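Local coordinates for protein 2-keto-3-deoxygluconate kinase (Thermotoga maritima, PDB 2AFB) that probably phosphorylates 2-keto-3-deoxygluconate at the expense of ATP, as a carbohydrate kinase of the pfkB family within the ribokinase clan, at residues V15-G19 with W141-S145; Y62-P68 with D88-G94. All coordinates share one frame; numbering follows the deposited sequence.

Interaction 1 of 2, residues V15-G19 with W141-S145; sequences VVTFG and WFHFS
Strands 15-18 and 141-145 are parallel neighbours inside the large sheet of the ribokinase-type fold, where V16 and H143 are joined through their backbones. The strand axes come within 4.7 Å and cross at -18°, with V16 level with F142 and T17 level with H143. Two good hydrogen bonds fix this register: V16 N donates a hydrogen bond to W141 O at 3.0 Å, and V16 O accepts from H143 N at 2.9 Å. The carbonyl of V16 also receives a CA-H...O contact from F142 CA at 3.2 Å. Farther along, F18 N reaches H143 O by a weak, bent bond of 3.3 Å, and the strands spread apart toward F18 and F144.

On the face carrying V16, the F142 ring packs against V16 and F18. CG lies anti to the backbone N (chi1 -179°), which lays the ring along the neighbouring strand. V16 CG1 meets its edge in plane at CD1, 3.9 Å away, while F18 CB rests obliquely near CZ at 4.1 Å. With an alanine here, a gap would probably open and leave V16 CG1 and F18 CB without this ring against them. On the other face, V15 and W141 run side by side, with V15 CG2 3.8 Å from W141 CB, and T17 CG2 packs on H143 CB.

The polar ends turn to other partners: T17 OG1 hydrogen-bonds to E47 O, and both W141 NE1 and H143 ND1 hydrogen-bond to S174 OG. Helix 46-56 packs against V15, T17 and H143, whereas helix 155-169 lies against F18 and F144. Strand 60-67 continues the sheet beyond 15-18, and strand 172-176 beyond 141-145.

Interaction 2 of 2, residues Y62-P68 with D88-G94; sequences YFVTKLP and DYIARGG
Y62 and Y89 meet as two tyrosine rings whose planes lie 30° apart and are offset, with little overlap and centroids separated by 5.0 Å. The touching atoms are Y62 CD2 and Y89 CE2, and Y89 OH, hydrogen-bonded to K14 NZ, lies over one face of the Y62 ring, with which K14 also makes a cation-pi contact. D88 approaches the same Y62 ring at its edge, the carboxylate turned 77° against it. Just beyond the rings, a water bridges the main chains by donating to F63 O and accepting from Y89 N.

At the other end of the contact, R92 reaches across to L67 and P68. Its chain is bent at chi2 and chi3, folding the guanidinium back so that its edge meets the carbonyls at the end of strand 62-67. There NH2 makes a nearly straight bond of 2.9 Å to P68 O, which lies close to the guanidinium plane, while NE reaches L67 O only weakly. L67 O is also gripped by G93 N at 3.0 Å. Between these ends the parallel strands pair through A91, whose N bonds to T65 O at 2.8 Å and whose O accepts from L67 N at 3.0 Å. T65 and I90 point the same way, their methyls side by side, and L67 CD1 crosses to I90 CG2. The extended K66 chain passes along A91 and sets CE 3.8 Å from G93 C.

Salt bridges carry K66 NZ to D129 and R92 NH2 to D74, the latter on helix 71-82, which links the two strands in a beta-alpha-beta unit. Strand 90-92 is the sheet's outermost strand on this side within the chain, while strand 14-18 flanks 60-67 on the other.

Overall arrangement
Interactions 1 and 2 lie in the same nine-stranded sheet, their centres about 13 Å apart, and neighbouring strands 14-18 and 60-67 join them directly. T17 O meets V64 N at 2.7 Å and G19 O meets T65 OG1 at 2.6 Å, both probable hydrogen bonds. In the chain, 15-19 comes first, followed by 62-68 and 88-94, and 141-145 last, so the second contact is formed entirely within the sequence that the first one brackets. Across the sheet the order is 90-92, 60-67, 14-18, 139-145, running from an outer strand toward the buried core. Together they build four consecutive parallel strands of this probable sugar kinase's main domain.

Interaction 1 of 2, residues V15-G19 with W141-S145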
ATOM      1  N   VAL A  15      -1.779  35.497 -14.156  1.00 26.09           N
ATOM      2  CA  VAL A  15      -1.238  34.736 -15.260  1.00 26.71           C
ATOM      3  C   VAL A  15      -2.237  33.676 -15.650  1.00 24.38           C
ATOM      4  O   VAL A  15      -2.799  33.034 -14.785  1.00 25.10           O
ATOM      5  CB  VAL A  15       0.101  34.102 -14.878  1.00 29.42           C
ATOM      6  CG1 VAL A  15       0.599  33.167 -15.999  1.00 34.69           C
ATOM      7  CG2 VAL A  15       1.126  35.195 -14.622  1.00 30.99           C
ATOM      8  N   VAL A  16      -2.398  33.477 -16.955  1.00 26.87           N
ATOM      9  CA  VAL A  16      -3.363  32.546 -17.527  1.00 26.03           C
ATOM     10  C   VAL A  16      -2.690  31.528 -18.479  1.00 27.50           C
ATOM     11  O   VAL A  16      -1.827  31.874 -19.301  1.00 27.57           O
ATOM     12  CB  VAL A  16      -4.458  33.339 -18.278  1.00 28.71           C
ATOM     13  CG1 VAL A  16      -5.503  32.428 -18.886  1.00 28.91           C
ATOM     14  CG2 VAL A  16      -5.122  34.331 -17.368  1.00 30.00           C
ATOM     15  N   THR A  17      -3.078  30.264 -18.350  1.00 26.62           N
ATOM     16  CA  THR A  17      -2.653  29.207 -19.252  1.00 25.71           C
ATOM     17  C   THR A  17      -3.883  28.424 -19.691  1.00 26.48           C
ATOM     18  O   THR A  17      -4.942  28.452 -19.034  1.00 26.62           O
ATOM     19  CB  THR A  17      -1.598  28.242 -18.628  1.00 24.80           C
ATOM     20  OG1 THR A  17      -2.255  27.208 -17.888  1.00 27.91           O
ATOM     21  CG2 THR A  17      -0.655  28.953 -17.740  1.00 26.50           C
ATOM     22  N   PHE A  18      -3.734  27.740 -20.814  1.00 26.76           N
ATOM     23  CA  PHE A  18      -4.852  27.082 -21.471  1.00 27.69           C
ATOM     24  C   PHE A  18      -4.404  25.799 -22.060  1.00 26.92           C
ATOM     25  O   PHE A  18      -3.426  25.757 -22.777  1.00 29.46           O
ATOM     26  CB  PHE A  18      -5.342  27.925 -22.629  1.00 26.33           C
ATOM     27  CG  PHE A  18      -6.408  27.263 -23.484  1.00 30.07           C
ATOM     28  CD1 PHE A  18      -7.655  27.010 -22.973  1.00 26.86           C
ATOM     29  CD2 PHE A  18      -6.167  26.960 -24.823  1.00 36.64           C
ATOM     30  CE1 PHE A  18      -8.647  26.425 -23.752  1.00 30.95           C
ATOM     31  CE2 PHE A  18      -7.170  26.374 -25.630  1.00 36.65           C
ATOM     32  CZ  PHE A  18      -8.397  26.111 -25.086  1.00 33.01           C
ATOM     33  N   GLY A  19      -5.180  24.771 -21.817  1.00 26.27           N
ATOM     34  CA  GLY A  19      -4.974  23.513 -22.482  1.00 29.78           C
ATOM     35  C   GLY A  19      -5.762  22.409 -21.824  1.00 29.58           C
ATOM     36  O   GLY A  19      -6.839  22.662 -21.299  1.00 27.11           O
ATOM     37  N   TRP A 141       0.163  37.935 -18.322  1.00 26.26           N
ATOM     38  CA  TRP A 141       0.771  36.841 -19.090  1.00 24.76           C
ATOM     39  C   TRP A 141      -0.234  35.789 -19.490  1.00 25.39           C
ATOM     40  O   TRP A 141      -1.144  35.506 -18.739  1.00 23.62           O
ATOM     41  CB  TRP A 141       1.869  36.146 -18.277  1.00 21.05           C
ATOM     42  CG  TRP A 141       2.907  35.483 -19.108  1.00 17.79           C
ATOM     43  CD1 TRP A 141       2.786  34.295 -19.774  1.00 24.67           C
ATOM     44  CD2 TRP A 141       4.252  35.942 -19.359  1.00 21.82           C
ATOM     45  NE1 TRP A 141       3.955  33.990 -20.416  1.00 26.30           N
ATOM     46  CE2 TRP A 141       4.883  34.967 -20.151  1.00 23.28           C
ATOM     47  CE3 TRP A 141       5.001  37.019 -18.906  1.00 19.86           C
ATOM     48  CZ2 TRP A 141       6.215  35.070 -20.552  1.00 24.06           C
ATOM     49  CZ3 TRP A 141       6.332  37.158 -19.344  1.00 23.52           C
ATOM     50  CH2 TRP A 141       6.914  36.195 -20.159  1.00 24.86           C
ATOM     51  N   PHE A 142      -0.033  35.267 -20.713  1.00 27.10           N
ATOM     52  CA  PHE A 142      -0.772  34.156 -21.304  1.00 25.51           C
ATOM     53  C   PHE A 142       0.183  33.137 -21.949  1.00 24.56           C
ATOM     54  O   PHE A 142       1.068  33.472 -22.752  1.00 25.32           O
ATOM     55  CB  PHE A 142      -1.754  34.640 -22.351  1.00 22.93           C
ATOM     56  CG  PHE A 142      -2.542  33.547 -22.962  1.00 25.27           C
ATOM     57  CD1 PHE A 142      -3.475  32.875 -22.231  1.00 24.31           C
ATOM     58  CD2 PHE A 142      -2.309  33.144 -24.272  1.00 28.17           C
ATOM     59  CE1 PHE A 142      -4.205  31.849 -22.810  1.00 23.28           C
ATOM     60  CE2 PHE A 142      -3.035  32.094 -24.840  1.00 26.37           C
ATOM     61  CZ  PHE A 142      -3.987  31.477 -24.127  1.00 23.89           C
ATOM     62  N   HIS A 143      -0.015  31.900 -21.561  1.00 25.46           N
ATOM     63  CA  HIS A 143       0.809  30.775 -21.991  1.00 27.36           C
ATOM     64  C   HIS A 143      -0.010  29.642 -22.630  1.00 26.08           C
ATOM     65  O   HIS A 143      -1.044  29.268 -22.093  1.00 29.45           O
ATOM     66  CB  HIS A 143       1.628  30.216 -20.811  1.00 28.08           C
ATOM     67  CG  HIS A 143       2.485  29.069 -21.207  1.00 23.36           C
ATOM     68  ND1 HIS A 143       3.626  29.234 -21.957  1.00 22.69           N
ATOM     69  CD2 HIS A 143       2.312  27.733 -21.055  1.00 22.15           C
ATOM     70  CE1 HIS A 143       4.154  28.046 -22.197  1.00 26.59           C
ATOM     71  NE2 HIS A 143       3.353  27.119 -21.689  1.00 20.59           N
ATOM     72  N   PHE A 144       0.469  29.108 -23.772  1.00 26.48           N
ATOM     73  CA  PHE A 144      -0.128  27.924 -24.427  1.00 25.06           C
ATOM     74  C   PHE A 144       0.987  27.062 -24.958  1.00 26.52           C
ATOM     75  O   PHE A 144       2.149  27.515 -24.999  1.00 24.48           O
ATOM     76  CB  PHE A 144      -1.143  28.266 -25.567  1.00 23.72           C
ATOM     77  CG  PHE A 144      -0.527  28.903 -26.813  1.00 24.99           C
ATOM     78  CD1 PHE A 144      -0.119  30.240 -26.813  1.00 26.01           C
ATOM     79  CD2 PHE A 144      -0.390  28.174 -27.987  1.00 30.26           C
ATOM     80  CE1 PHE A 144       0.432  30.807 -27.956  1.00 27.78           C
ATOM     81  CE2 PHE A 144       0.159  28.712 -29.097  1.00 27.84           C
ATOM     82  CZ  PHE A 144       0.579  30.034 -29.091  1.00 28.94           C
ATOM     83  N   SER A 145       0.652  25.803 -25.305  1.00 24.49           N
ATOM     84  CA  SER A 145       1.611  24.932 -25.970  1.00 25.63           C
ATOM     85  C   SER A 145       1.067  24.304 -27.256  1.00 26.75           C
ATOM     86  O   SER A 145      -0.155  24.219 -27.455  1.00 22.85           O
ATOM     87  CB  SER A 145       2.087  23.848 -25.029  1.00 24.07           C
ATOM     88  OG  SER A 145       1.356  22.668 -25.245  1.00 26.63           O
TER

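Interaction 2 of 2, residues Y62-P68 with D88-G94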
ATOM      1  N   TYR A  62      -4.230  31.217 -13.263  1.00 24.39           N
ATOM      2  CA  TYR A  62      -5.528  30.616 -13.621  1.00 26.96           C
ATOM      3  C   TYR A  62      -5.277  29.637 -14.737  1.00 27.07           C
ATOM      4  O   TYR A  62      -4.547  29.940 -15.678  1.00 27.30           O
ATOM      5  CB  TYR A  62      -6.521  31.648 -14.119  1.00 26.46           C
ATOM      6  CG  TYR A  62      -6.885  32.703 -13.129  1.00 24.72           C
ATOM      7  CD1 TYR A  62      -5.999  33.712 -12.802  1.00 28.31           C
ATOM      8  CD2 TYR A  62      -8.155  32.723 -12.543  1.00 26.90           C
ATOM      9  CE1 TYR A  62      -6.353  34.704 -11.872  1.00 22.45           C
ATOM     10  CE2 TYR A  62      -8.520  33.719 -11.635  1.00 24.69           C
ATOM     11  CZ  TYR A  62      -7.605  34.701 -11.310  1.00 30.77           C
ATOM     12  OH  TYR A  62      -7.957  35.690 -10.412  1.00 33.44           O
ATOM     13  N   PHE A  63      -5.897  28.474 -14.644  1.00 27.31           N
ATOM     14  CA  PHE A  63      -5.824  27.511 -15.722  1.00 28.10           C
ATOM     15  C   PHE A  63      -7.186  27.460 -16.396  1.00 26.01           C
ATOM     16  O   PHE A  63      -8.216  27.294 -15.741  1.00 27.17           O
ATOM     17  CB  PHE A  63      -5.471  26.130 -15.186  1.00 25.83           C
ATOM     18  CG  PHE A  63      -5.419  25.063 -16.233  1.00 24.77           C
ATOM     19  CD1 PHE A  63      -4.558  25.181 -17.288  1.00 29.16           C
ATOM     20  CD2 PHE A  63      -6.193  23.900 -16.124  1.00 20.74           C
ATOM     21  CE1 PHE A  63      -4.473  24.208 -18.255  1.00 25.77           C
ATOM     22  CE2 PHE A  63      -6.105  22.920 -17.068  1.00 24.07           C
ATOM     23  CZ  PHE A  63      -5.224  23.067 -18.148  1.00 28.75           C
ATOM     24  N   VAL A  64      -7.172  27.591 -17.714  1.00 26.51           N
ATOM     25  CA  VAL A  64      -8.387  27.594 -18.489  1.00 27.03           C
ATOM     26  C   VAL A  64      -8.505  26.259 -19.227  1.00 24.98           C
ATOM     27  O   VAL A  64      -7.600  25.867 -19.935  1.00 23.44           O
ATOM     28  CB  VAL A  64      -8.371  28.731 -19.497  1.00 27.94           C
ATOM     29  CG1 VAL A  64      -9.689  28.742 -20.312  1.00 26.23           C
ATOM     30  CG2 VAL A  64      -8.121  30.026 -18.780  1.00 29.42           C
ATOM     31  N   THR A  65      -9.637  25.593 -19.063  1.00 28.88           N
ATOM     32  CA  THR A  65      -9.889  24.315 -19.704  1.00 27.95           C
ATOM     33  C   THR A  65     -11.391  23.999 -19.607  1.00 28.48           C
ATOM     34  O   THR A  65     -12.189  24.842 -19.192  1.00 26.22           O
ATOM     35  CB  THR A  65      -9.022  23.164 -19.109  1.00 28.27           C
ATOM     36  OG1 THR A  65      -8.984  22.087 -20.040  1.00 24.33           O
ATOM     37  CG2 THR A  65      -9.548  22.629 -17.765  1.00 27.00           C
ATOM     38  N   LYS A  66     -11.758  22.803 -20.064  1.00 27.53           N
ATOM     39  CA  LYS A  66     -13.091  22.242 -19.896  1.00 25.44           C
ATOM     40  C   LYS A  66     -12.907  20.863 -19.271  1.00 27.32           C
ATOM     41  O   LYS A  66     -12.004  20.093 -19.662  1.00 28.52           O
ATOM     42  CB  LYS A  66     -13.852  22.158 -21.264  1.00 28.14           C
ATOM     43  CG  LYS A  66     -15.320  21.928 -21.106  1.00 20.11           C
ATOM     44  CD  LYS A  66     -16.031  21.817 -22.410  1.00 27.08           C
ATOM     45  CE  LYS A  66     -17.570  21.951 -22.246  1.00 26.03           C
ATOM     46  NZ  LYS A  66     -18.276  21.857 -23.598  1.00 23.89           N
ATOM     47  N   LEU A  67     -13.718  20.589 -18.251  1.00 27.19           N
ATOM     48  CA  LEU A  67     -13.776  19.284 -17.622  1.00 26.60           C
ATOM     49  C   LEU A  67     -15.201  18.828 -17.497  1.00 24.78           C
ATOM     50  O   LEU A  67     -16.093  19.668 -17.371  1.00 22.49           O
ATOM     51  CB  LEU A  67     -13.179  19.347 -16.213  1.00 25.32           C
ATOM     52  CG  LEU A  67     -11.677  19.630 -16.212  1.00 27.01           C
ATOM     53  CD1 LEU A  67     -11.194  19.935 -14.838  1.00 25.35           C
ATOM     54  CD2 LEU A  67     -10.943  18.435 -16.794  1.00 28.70           C
ATOM     55  N   PRO A  68     -15.415  17.500 -17.458  1.00 25.41           N
ATOM     56  CA  PRO A  68     -16.774  16.994 -17.336  1.00 28.63           C
ATOM     57  C   PRO A  68     -17.256  17.208 -15.924  1.00 26.80           C
ATOM     58  O   PRO A  68     -16.455  17.218 -15.029  1.00 25.57           O
ATOM     59  CB  PRO A  68     -16.615  15.492 -17.590  1.00 28.47           C
ATOM     60  CG  PRO A  68     -15.235  15.197 -17.129  1.00 27.93           C
ATOM     61  CD  PRO A  68     -14.433  16.401 -17.515  1.00 25.80           C
ATOM     62  N   ASP A  88     -11.418  29.377 -11.667  1.00 27.93           N
ATOM     63  CA  ASP A  88     -12.571  30.208 -12.006  1.00 30.03           C
ATOM     64  C   ASP A  88     -12.986  30.058 -13.436  1.00 29.26           C
ATOM     65  O   ASP A  88     -14.143  30.180 -13.723  1.00 29.70           O
ATOM     66  CB  ASP A  88     -12.266  31.708 -11.793  1.00 33.26           C
ATOM     67  CG  ASP A  88     -11.851  32.030 -10.360  1.00 38.90           C
ATOM     68  OD1 ASP A  88     -11.140  31.213  -9.707  1.00 43.91           O
ATOM     69  OD2 ASP A  88     -12.232  33.109  -9.893  1.00 51.42           O
ATOM     70  N   TYR A  89     -12.034  29.865 -14.345  1.00 27.53           N
ATOM     71  CA  TYR A  89     -12.349  29.850 -15.769  1.00 26.34           C
ATOM     72  C   TYR A  89     -12.404  28.434 -16.355  1.00 26.47           C
ATOM     73  O   TYR A  89     -12.323  28.225 -17.567  1.00 28.54           O
ATOM     74  CB  TYR A  89     -11.356  30.702 -16.536  1.00 28.21           C
ATOM     75  CG  TYR A  89     -11.179  32.112 -15.999  1.00 29.94           C
ATOM     76  CD1 TYR A  89     -12.263  32.966 -15.810  1.00 35.17           C
ATOM     77  CD2 TYR A  89      -9.901  32.608 -15.734  1.00 30.76           C
ATOM     78  CE1 TYR A  89     -12.066  34.281 -15.329  1.00 30.91           C
ATOM     79  CE2 TYR A  89      -9.700  33.866 -15.253  1.00 30.80           C
ATOM     80  CZ  TYR A  89     -10.779  34.710 -15.052  1.00 31.10           C
ATOM     81  OH  TYR A  89     -10.529  35.975 -14.589  1.00 33.44           O
ATOM     82  N   ILE A  90     -12.528  27.434 -15.496  1.00 27.87           N
ATOM     83  CA  ILE A  90     -12.730  26.110 -16.006  1.00 27.42           C
ATOM     84  C   ILE A  90     -14.193  25.957 -16.407  1.00 26.11           C
ATOM     85  O   ILE A  90     -15.094  26.030 -15.578  1.00 26.07           O
ATOM     86  CB  ILE A  90     -12.318  25.077 -15.005  1.00 28.00           C
ATOM     87  CG1 ILE A  90     -10.792  25.210 -14.789  1.00 30.25           C
ATOM     88  CG2 ILE A  90     -12.744  23.690 -15.513  1.00 31.37           C
ATOM     89  CD1 ILE A  90     -10.234  24.210 -13.893  1.00 30.15           C
ATOM     90  N   ALA A  91     -14.414  25.746 -17.701  1.00 27.90           N
ATOM     91  CA  ALA A  91     -15.747  25.401 -18.208  1.00 26.39           C
ATOM     92  C   ALA A  91     -16.075  23.978 -17.823  1.00 24.70           C
ATOM     93  O   ALA A  91     -15.172  23.152 -17.743  1.00 26.26           O
ATOM     94  CB  ALA A  91     -15.789  25.596 -19.712  1.00 29.68           C
ATOM     95  N   ARG A  92     -17.345  23.693 -17.536  1.00 26.15           N
ATOM     96  CA  ARG A  92     -17.790  22.344 -17.184  1.00 28.11           C
ATOM     97  C   ARG A  92     -18.825  21.786 -18.174  1.00 30.66           C
ATOM     98  O   ARG A  92     -19.762  22.490 -18.605  1.00 32.42           O
ATOM     99  CB  ARG A  92     -18.349  22.317 -15.752  1.00 29.36           C
ATOM    100  CG  ARG A  92     -17.440  22.922 -14.682  1.00 30.76           C
ATOM    101  CD  ARG A  92     -16.042  22.247 -14.573  1.00 34.01           C
ATOM    102  NE  ARG A  92     -16.158  20.850 -14.218  1.00 33.53           N
ATOM    103  CZ  ARG A  92     -16.106  20.349 -12.988  1.00 34.78           C
ATOM    104  NH1 ARG A  92     -15.847  21.113 -11.938  1.00 38.30           N
ATOM    105  NH2 ARG A  92     -16.276  19.037 -12.809  1.00 36.32           N
ATOM    106  N   GLY A  93     -18.655  20.538 -18.572  1.00 27.64           N
ATOM    107  CA  GLY A  93     -19.511  19.978 -19.588  1.00 25.85           C
ATOM    108  C   GLY A  93     -18.788  18.881 -20.319  1.00 28.46           C
ATOM    109  O   GLY A  93     -17.664  18.551 -19.999  1.00 26.66           O
ATOM    110  N   GLY A  94     -19.450  18.312 -21.313  1.00 28.95           N
ATOM    111  CA  GLY A  94     -18.908  17.178 -22.063  1.00 30.06           C
ATOM    112  C   GLY A  94     -19.017  15.860 -21.313  1.00 30.65           C
ATOM    113  O   GLY A  94     -19.537  15.806 -20.192  1.00 29.58           O
TER
HETATM  114  O   HOH W   1      -9.241  29.155 -14.146  1.00 23.78           O